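Local coordinates for rhamnonate dehydratase (Gibberella zeae PH-1, PDB 3FXG), which probably catalyses the magnesium-dependent dehydration of rhamnonate, as a lyase of the enolase superfamily, at residues D222-L227 with T273-Y278; L292-P297 with P321-A326. All coordinates share one frame; numbering follows the deposited sequence.

Interaction 1 of 2, residues D222-L227 with T273-Y278. With MG (magnesium ion), chain I.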
ATOM      1  N   ASP A 222      -5.910 -21.372  24.808  1.00 14.59           N
ATOM      2  CA  ASP A 222      -6.507 -20.083  25.147  1.00 16.64           C
ATOM      3  C   ASP A 222      -5.480 -19.259  25.908  1.00 15.67           C
ATOM      4  O   ASP A 222      -4.917 -19.724  26.899  1.00 15.69           O
ATOM      5  CB  ASP A 222      -7.753 -20.281  26.005  1.00 17.19           C
ATOM      6  CG  ASP A 222      -8.576 -19.014  26.135  1.00 19.21           C
ATOM      7  OD1 ASP A 222      -8.064 -18.017  26.686  1.00 17.57           O
ATOM      8  OD2 ASP A 222      -9.737 -19.016  25.681  1.00 21.46           O
ATOM      9  N   CYS A 223      -5.245 -18.033  25.449  1.00 14.28           N
ATOM     10  CA  CYS A 223      -4.254 -17.163  26.074  1.00 14.33           C
ATOM     11  C   CYS A 223      -4.826 -15.969  26.844  1.00 14.39           C
ATOM     12  O   CYS A 223      -4.075 -15.138  27.359  1.00 15.12           O
ATOM     13  CB  CYS A 223      -3.258 -16.687  25.012  1.00 14.10           C
ATOM     14  SG  CYS A 223      -2.404 -18.048  24.145  1.00 14.24           S
ATOM     15  N   TYR A 224      -6.151 -15.897  26.924  1.00 12.83           N
ATOM     16  CA  TYR A 224      -6.859 -14.837  27.644  1.00 13.44           C
ATOM     17  C   TYR A 224      -6.208 -13.444  27.562  1.00 12.06           C
ATOM     18  O   TYR A 224      -5.834 -12.865  28.585  1.00 11.47           O
ATOM     19  CB  TYR A 224      -7.031 -15.255  29.117  1.00 13.59           C
ATOM     20  CG  TYR A 224      -8.084 -14.472  29.883  1.00 15.56           C
ATOM     21  CD1 TYR A 224      -9.432 -14.528  29.516  1.00 15.81           C
ATOM     22  CD2 TYR A 224      -7.730 -13.658  30.960  1.00 14.74           C
ATOM     23  CE1 TYR A 224     -10.404 -13.788  30.206  1.00 16.80           C
ATOM     24  CE2 TYR A 224      -8.691 -12.915  31.653  1.00 15.20           C
ATOM     25  CZ  TYR A 224     -10.023 -12.983  31.269  1.00 16.84           C
ATOM     26  OH  TYR A 224     -10.964 -12.226  31.934  1.00 14.97           O
HETATM   27  N   MSE A 225      -6.098 -12.919  26.340  1.00 12.30           N
HETATM   28  CA  MSE A 225      -5.521 -11.598  26.054  1.00 13.69           C
HETATM   29  C   MSE A 225      -4.288 -11.228  26.890  1.00 13.49           C
HETATM   30  O   MSE A 225      -4.041 -10.054  27.168  1.00 14.13           O
HETATM   31  CB  MSE A 225      -6.614 -10.514  26.199  1.00 18.60           C
HETATM   32  CG  MSE A 225      -7.274 -10.403  27.574  1.00 22.63           C
HETATM   33 SE   MSE A 225      -8.920  -9.304  27.645  1.00 31.64          SE
HETATM   34  CE  MSE A 225      -9.742 -10.159  29.172  1.00 24.91           C
ATOM     35  N   SER A 226      -3.475 -12.224  27.226  1.00 12.48           N
ATOM     36  CA  SER A 226      -2.320 -11.991  28.089  1.00 13.78           C
ATOM     37  C   SER A 226      -0.921 -11.905  27.490  1.00 13.31           C
ATOM     38  O   SER A 226       0.027 -11.610  28.216  1.00 12.91           O
ATOM     39  CB  SER A 226      -2.290 -13.066  29.173  1.00 14.36           C
ATOM     40  OG  SER A 226      -1.923 -14.318  28.611  1.00 15.43           O
ATOM     41  N   LEU A 227      -0.764 -12.166  26.197  1.00 11.71           N
ATOM     42  CA  LEU A 227       0.573 -12.126  25.616  1.00 11.52           C
ATOM     43  C   LEU A 227       0.842 -10.855  24.821  1.00 11.57           C
ATOM     44  O   LEU A 227       0.143  -9.848  24.964  1.00 12.39           O
ATOM     45  CB  LEU A 227       0.792 -13.352  24.716  1.00  9.33           C
ATOM     46  CG  LEU A 227       0.318 -14.692  25.294  1.00 11.46           C
ATOM     47  CD1 LEU A 227       0.627 -15.807  24.302  1.00 10.57           C
ATOM     48  CD2 LEU A 227       0.998 -14.955  26.639  1.00  9.89           C
ATOM     49  N   THR A 273      -9.771 -14.728  18.083  1.00 11.53           N
ATOM     50  CA  THR A 273      -9.980 -13.729  19.125  1.00 11.18           C
ATOM     51  C   THR A 273     -11.370 -13.133  18.962  1.00 11.84           C
ATOM     52  O   THR A 273     -12.111 -13.516  18.051  1.00 11.35           O
ATOM     53  CB  THR A 273      -8.936 -12.589  19.040  1.00 12.82           C
ATOM     54  OG1 THR A 273      -9.065 -11.733  20.180  1.00 12.95           O
ATOM     55  CG2 THR A 273      -9.148 -11.756  17.774  1.00 12.90           C
ATOM     56  N   GLY A 274     -11.730 -12.215  19.855  1.00 11.67           N
ATOM     57  CA  GLY A 274     -13.020 -11.561  19.740  1.00 11.51           C
ATOM     58  C   GLY A 274     -13.980 -11.582  20.915  1.00 12.33           C
ATOM     59  O   GLY A 274     -14.933 -10.810  20.922  1.00 12.05           O
ATOM     60  N   GLU A 275     -13.761 -12.435  21.912  1.00 12.42           N
ATOM     61  CA  GLU A 275     -14.705 -12.471  23.022  1.00 13.33           C
ATOM     62  C   GLU A 275     -14.769 -11.151  23.783  1.00 12.78           C
ATOM     63  O   GLU A 275     -15.759 -10.868  24.453  1.00 12.45           O
ATOM     64  CB  GLU A 275     -14.410 -13.640  23.967  1.00 15.37           C
ATOM     65  CG  GLU A 275     -13.107 -13.583  24.731  1.00 20.26           C
ATOM     66  CD  GLU A 275     -12.808 -14.908  25.417  1.00 24.67           C
ATOM     67  OE1 GLU A 275     -12.615 -14.923  26.655  1.00 24.29           O
ATOM     68  OE2 GLU A 275     -12.774 -15.939  24.707  1.00 25.51           O
ATOM     69  N   HIS A 276     -13.730 -10.331  23.663  1.00 11.43           N
ATOM     70  CA  HIS A 276     -13.740  -9.040  24.334  1.00 13.01           C
ATOM     71  C   HIS A 276     -13.805  -7.863  23.362  1.00 11.44           C
ATOM     72  O   HIS A 276     -13.269  -6.790  23.629  1.00 12.30           O
ATOM     73  CB  HIS A 276     -12.541  -8.915  25.270  1.00 12.31           C
ATOM     74  CG  HIS A 276     -12.552  -9.918  26.380  1.00 15.05           C
ATOM     75  ND1 HIS A 276     -11.802 -11.073  26.347  1.00 15.54           N
ATOM     76  CD2 HIS A 276     -13.271  -9.967  27.527  1.00 15.44           C
ATOM     77  CE1 HIS A 276     -12.058 -11.793  27.427  1.00 17.28           C
ATOM     78  NE2 HIS A 276     -12.946 -11.144  28.158  1.00 17.49           N
ATOM     79  N   GLU A 277     -14.469  -8.081  22.230  1.00 11.87           N
ATOM     80  CA  GLU A 277     -14.666  -7.041  21.220  1.00 10.20           C
ATOM     81  C   GLU A 277     -16.181  -6.796  21.164  1.00 11.23           C
ATOM     82  O   GLU A 277     -16.963  -7.685  21.501  1.00 10.92           O
ATOM     83  CB  GLU A 277     -14.129  -7.501  19.863  1.00 11.18           C
ATOM     84  CG  GLU A 277     -14.130  -6.421  18.791  1.00 11.98           C
ATOM     85  CD  GLU A 277     -13.587  -5.092  19.298  1.00 14.17           C
ATOM     86  OE1 GLU A 277     -14.341  -4.353  19.970  1.00 12.79           O
ATOM     87  OE2 GLU A 277     -12.403  -4.794  19.034  1.00 14.53           O
ATOM     88  N   TYR A 278     -16.595  -5.605  20.737  1.00 11.47           N
ATOM     89  CA  TYR A 278     -18.018  -5.253  20.717  1.00 11.86           C
ATOM     90  C   TYR A 278     -18.489  -4.500  19.474  1.00 11.91           C
ATOM     91  O   TYR A 278     -17.716  -3.774  18.852  1.00 11.84           O
ATOM     92  CB  TYR A 278     -18.340  -4.386  21.940  1.00 12.69           C
ATOM     93  CG  TYR A 278     -17.682  -4.850  23.223  1.00 15.15           C
ATOM     94  CD1 TYR A 278     -18.403  -5.551  24.188  1.00 14.12           C
ATOM     95  CD2 TYR A 278     -16.328  -4.607  23.459  1.00 14.70           C
ATOM     96  CE1 TYR A 278     -17.788  -6.001  25.359  1.00 15.68           C
ATOM     97  CE2 TYR A 278     -15.706  -5.054  24.620  1.00 17.83           C
ATOM     98  CZ  TYR A 278     -16.440  -5.750  25.565  1.00 17.48           C
ATOM     99  OH  TYR A 278     -15.817  -6.192  26.709  1.00 20.27           O
TER
HETATM  100 MG    MG I 501     -11.369 -17.629  25.070  1.00 20.55          MG
HETATM  101  O   HOH W   1      -9.905 -16.131  25.984  1.00 22.76           O
HETATM  102  O   HOH W   2     -13.453 -12.441  30.739  1.00 20.74           O
HETATM  103  O   HOH W   3     -13.059 -19.309  25.762  1.00 18.76           O
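Asp222 and Glu275 meet through a shared magnesium ion, while Tyr224 and Met225 pack on His276: this is a metal-bridged loop-loop contact at the C-terminal ends of parallel strands 219-222 and 270-273, at the magnesium site, which in the enolase superfamily lies in the active site at this end of the barrel. No direct hydrogen bond joins the two segments. Asp222 OD2 binds magnesium at 2.2 Å, and Glu275 OE2 binds it, also at 2.2 Å. These two oxygens, OD2 of Asp222 and OE2 of Glu275, are 4.4 Å apart, and their like charges are probably balanced by the cation between them. Glu248, at the end of the intervening strand 246-248, supplies the third carboxylate, and two waters also coordinate the metal. The other oxygen of Asp222 is held twice. It accepts a hydrogen bond from one of those waters, and Tyr224 N donates to Asp222 OD1 at 2.9 Å in an Asx turn, a bond that would restrain rotation of the metal-binding carboxylate.

Beside the metal, selenomethionine Met225 crosses His276 at about a right angle. Its chain is extended beyond CG (chi2 -167°), which sends SE toward the imidazole. Met225 CE then lies over one face of His276, 3.5 Å from the ring centroid and 18° off the normal, a CH-pi contact. Met225 SE sits over the same ring, 3.9 Å from the His276 centroid. The same methyl, Met225 CE, also lies above one face of the Tyr224 ring, toward its rim; the Tyr224 and His276 planes stand at 81°. Glu249 hydrogen-bonds to His276 ND1, and Phe122 of the second subunit packs on both Tyr224 and His276. One water lies in the plane of both rings, at their edges, and links them, 2.8 Å from Tyr224 OH and 2.9 Å from His276 NE2.

Interaction 2 of 2, residues L292-P297 with P321-A326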
ATOM      1  N   LEU A 292      -7.405 -13.314  11.071  1.00 11.96           N
ATOM      2  CA  LEU A 292      -7.973 -14.163  12.114  1.00 13.29           C
ATOM      3  C   LEU A 292      -8.801 -15.255  11.447  1.00 13.31           C
ATOM      4  O   LEU A 292      -9.684 -14.979  10.640  1.00 13.32           O
ATOM      5  CB  LEU A 292      -8.839 -13.332  13.065  1.00 13.59           C
ATOM      6  CG  LEU A 292      -8.032 -12.342  13.911  1.00 13.79           C
ATOM      7  CD1 LEU A 292      -8.951 -11.304  14.510  1.00 18.20           C
ATOM      8  CD2 LEU A 292      -7.270 -13.095  14.999  1.00 12.29           C
ATOM      9  N   ASP A 293      -8.497 -16.502  11.784  1.00 13.34           N
ATOM     10  CA  ASP A 293      -9.187 -17.645  11.196  1.00 13.49           C
ATOM     11  C   ASP A 293     -10.587 -17.843  11.748  1.00 13.08           C
ATOM     12  O   ASP A 293     -11.438 -18.454  11.097  1.00 13.43           O
ATOM     13  CB  ASP A 293      -8.352 -18.897  11.426  1.00 13.60           C
ATOM     14  CG  ASP A 293      -6.984 -18.780  10.809  1.00 14.01           C
ATOM     15  OD1 ASP A 293      -6.815 -19.217   9.654  1.00 15.64           O
ATOM     16  OD2 ASP A 293      -6.086 -18.221  11.471  1.00 13.65           O
ATOM     17  N   ILE A 294     -10.817 -17.324  12.948  1.00 10.96           N
ATOM     18  CA  ILE A 294     -12.120 -17.426  13.596  1.00 12.14           C
ATOM     19  C   ILE A 294     -12.346 -16.226  14.509  1.00 11.61           C
ATOM     20  O   ILE A 294     -11.439 -15.820  15.233  1.00 12.23           O
ATOM     21  CB  ILE A 294     -12.222 -18.691  14.486  1.00 12.20           C
ATOM     22  CG1 ILE A 294     -11.951 -19.951  13.667  1.00 14.90           C
ATOM     23  CG2 ILE A 294     -13.613 -18.777  15.118  1.00 13.58           C
ATOM     24  CD1 ILE A 294     -11.988 -21.223  14.499  1.00 15.44           C
ATOM     25  N   ILE A 295     -13.541 -15.645  14.469  1.00 12.30           N
ATOM     26  CA  ILE A 295     -13.840 -14.543  15.373  1.00 12.91           C
ATOM     27  C   ILE A 295     -14.793 -15.135  16.403  1.00 13.61           C
ATOM     28  O   ILE A 295     -15.656 -15.952  16.066  1.00 14.52           O
ATOM     29  CB  ILE A 295     -14.445 -13.317  14.644  1.00 14.06           C
ATOM     30  CG1 ILE A 295     -15.751 -13.677  13.943  1.00 14.54           C
ATOM     31  CG2 ILE A 295     -13.420 -12.777  13.648  1.00 13.84           C
ATOM     32  CD1 ILE A 295     -16.453 -12.462  13.344  1.00 14.93           C
ATOM     33  N   GLN A 296     -14.635 -14.728  17.659  1.00 13.20           N
ATOM     34  CA  GLN A 296     -15.412 -15.315  18.744  1.00 13.91           C
ATOM     35  C   GLN A 296     -16.122 -14.362  19.699  1.00 13.61           C
ATOM     36  O   GLN A 296     -15.736 -14.233  20.861  1.00 14.92           O
ATOM     37  CB  GLN A 296     -14.476 -16.221  19.545  1.00 13.38           C
ATOM     38  CG  GLN A 296     -13.678 -17.182  18.662  1.00 13.92           C
ATOM     39  CD  GLN A 296     -12.480 -17.788  19.374  1.00 17.12           C
ATOM     40  OE1 GLN A 296     -11.571 -17.074  19.807  1.00 15.68           O
ATOM     41  NE2 GLN A 296     -12.469 -19.113  19.493  1.00 16.22           N
ATOM     42  N   PRO A 297     -17.183 -13.696  19.231  1.00 13.87           N
ATOM     43  CA  PRO A 297     -17.890 -12.775  20.121  1.00 13.26           C
ATOM     44  C   PRO A 297     -18.700 -13.531  21.165  1.00 13.99           C
ATOM     45  O   PRO A 297     -19.046 -14.697  20.963  1.00 12.59           O
ATOM     46  CB  PRO A 297     -18.794 -12.007  19.164  1.00 13.68           C
ATOM     47  CG  PRO A 297     -19.142 -13.043  18.151  1.00 15.25           C
ATOM     48  CD  PRO A 297     -17.802 -13.716  17.895  1.00 15.53           C
ATOM     49  N   PRO A 321     -15.385 -17.944   9.651  1.00 12.19           N
ATOM     50  CA  PRO A 321     -16.312 -18.552  10.605  1.00 12.22           C
ATOM     51  C   PRO A 321     -16.466 -17.764  11.899  1.00 12.88           C
ATOM     52  O   PRO A 321     -15.532 -17.100  12.358  1.00 10.65           O
ATOM     53  CB  PRO A 321     -15.711 -19.937  10.839  1.00 14.33           C
ATOM     54  CG  PRO A 321     -14.247 -19.707  10.648  1.00 16.38           C
ATOM     55  CD  PRO A 321     -14.208 -18.804   9.434  1.00 12.44           C
ATOM     56  N   VAL A 322     -17.664 -17.840  12.469  1.00 11.66           N
ATOM     57  CA  VAL A 322     -17.977 -17.179  13.725  1.00 11.77           C
ATOM     58  C   VAL A 322     -18.301 -18.290  14.719  1.00 12.86           C
ATOM     59  O   VAL A 322     -19.238 -19.057  14.508  1.00 12.56           O
ATOM     60  CB  VAL A 322     -19.216 -16.256  13.596  1.00 11.87           C
ATOM     61  CG1 VAL A 322     -19.526 -15.620  14.940  1.00 12.84           C
ATOM     62  CG2 VAL A 322     -18.966 -15.174  12.551  1.00 11.16           C
ATOM     63  N   VAL A 323     -17.505 -18.388  15.779  1.00 12.31           N
ATOM     64  CA  VAL A 323     -17.711 -19.392  16.820  1.00 13.34           C
ATOM     65  C   VAL A 323     -17.736 -18.606  18.125  1.00 14.28           C
ATOM     66  O   VAL A 323     -16.699 -18.364  18.735  1.00 14.59           O
ATOM     67  CB  VAL A 323     -16.554 -20.415  16.856  1.00 13.99           C
ATOM     68  CG1 VAL A 323     -16.800 -21.450  17.954  1.00 12.83           C
ATOM     69  CG2 VAL A 323     -16.425 -21.105  15.501  1.00 13.49           C
ATOM     70  N   PRO A 324     -18.932 -18.178  18.559  1.00 16.11           N
ATOM     71  CA  PRO A 324     -19.073 -17.406  19.794  1.00 16.45           C
ATOM     72  C   PRO A 324     -18.484 -18.042  21.046  1.00 17.26           C
ATOM     73  O   PRO A 324     -18.306 -19.258  21.126  1.00 15.21           O
ATOM     74  CB  PRO A 324     -20.583 -17.172  19.891  1.00 18.76           C
ATOM     75  CG  PRO A 324     -21.166 -18.308  19.121  1.00 18.86           C
ATOM     76  CD  PRO A 324     -20.245 -18.435  17.948  1.00 17.09           C
ATOM     77  N   HIS A 325     -18.171 -17.191  22.014  1.00 19.89           N
ATOM     78  CA  HIS A 325     -17.592 -17.617  23.280  1.00 23.03           C
ATOM     79  C   HIS A 325     -18.665 -18.137  24.229  1.00 24.69           C
ATOM     80  O   HIS A 325     -19.524 -17.374  24.671  1.00 26.25           O
ATOM     81  CB  HIS A 325     -16.841 -16.435  23.908  1.00 24.61           C
ATOM     82  CG  HIS A 325     -16.470 -16.639  25.343  1.00 25.34           C
ATOM     83  ND1 HIS A 325     -17.363 -16.451  26.377  1.00 26.91           N
ATOM     84  CD2 HIS A 325     -15.303 -17.017  25.918  1.00 26.51           C
ATOM     85  CE1 HIS A 325     -16.762 -16.703  27.526  1.00 26.85           C
ATOM     86  NE2 HIS A 325     -15.512 -17.049  27.276  1.00 26.85           N
ATOM     87  N   ALA A 326     -18.609 -19.435  24.531  1.00 25.12           N
ATOM     88  CA  ALA A 326     -19.566 -20.084  25.432  1.00 26.12           C
ATOM     89  C   ALA A 326     -20.989 -19.626  25.129  1.00 26.44           C
ATOM     90  O   ALA A 326     -21.532 -19.948  24.073  1.00 28.67           O
ATOM     91  CB  ALA A 326     -19.204 -19.772  26.881  1.00 28.28           C
TER
HETATM   92  O   HOH W   4     -15.003 -20.025  20.556  1.00 22.76           O
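Ile295 and Val322 form a single parallel bridge, the directions of 293-297 and 321-325 differing by 41°. Ile295 uses both its backbone polar atoms, bonding the residues on either side of Val322: Ile295 N donates to Pro321 O at 3.2 Å, and Val323 N donates to Ile295 O at 3.1 Å. Further on, His325 N reaches Pro297 O at 2.8 Å, but this donor stands 44° out of the carbonyl plane, so the last bond departs from the nearly axial geometry of the first two.

Side chains divide between two faces. On one, Ile294 CG2 meets Val323 CG2 at 3.7 Å, while the other branch of the same isoleucine, Ile294 CG1, touches Pro321 CG at 3.8 Å, the two side chains crossing at about a right angle. On the opposite face, Ile295 places CG1 between its backbone N and carbonyl carbon (chi1 60°), against Val322, and Ile295 CD1 continues to Val322 CG2 at 3.8 Å. The second methyl of that valine, Val322 CG1, lies 3.9 Å from Pro297 CD. Helix 305-316 covers this side, contacting Ile295, Pro297 and Val322. Gln296 belongs to the first face, where Gln296 OE1 is hydrogen-bonded to Thr272 and Gln296 NE2 to the metal ligand Glu248, a second-shell link to the magnesium site. His325 ND1 is held by Asp298, and its ring lies close to the ion.

A parallel pairing whose connection runs through a covering helix is the beta-alpha-beta pattern of the enolase-superfamily barrel, with segment 321-326 lying where the next barrel strand would run, though only a single bridge forms.

In the fold
Both interactions are buried and belong to the same barrel, yet they work at different levels of it. Interaction 1 joins loops at and just beyond the strand ends, where carboxylates, aromatic rings, metal and water meet; a second subunit packs on it, while a third reaches interaction 2 at Asp293. Interaction 2 lies in the barrel wall itself: backbone hydrogen bonds and branched apolar side chains, with more than twice the buried surface (419 against 165 Å²). They follow one another along the chain and touch directly. Thr273 O lies 2.8 Å from Gln296 N, a probable hydrogen bond continuing the wall, and His325 CD2 packs 3.0 Å from Glu275 OE2, so segment 321-326 ends at the metal site.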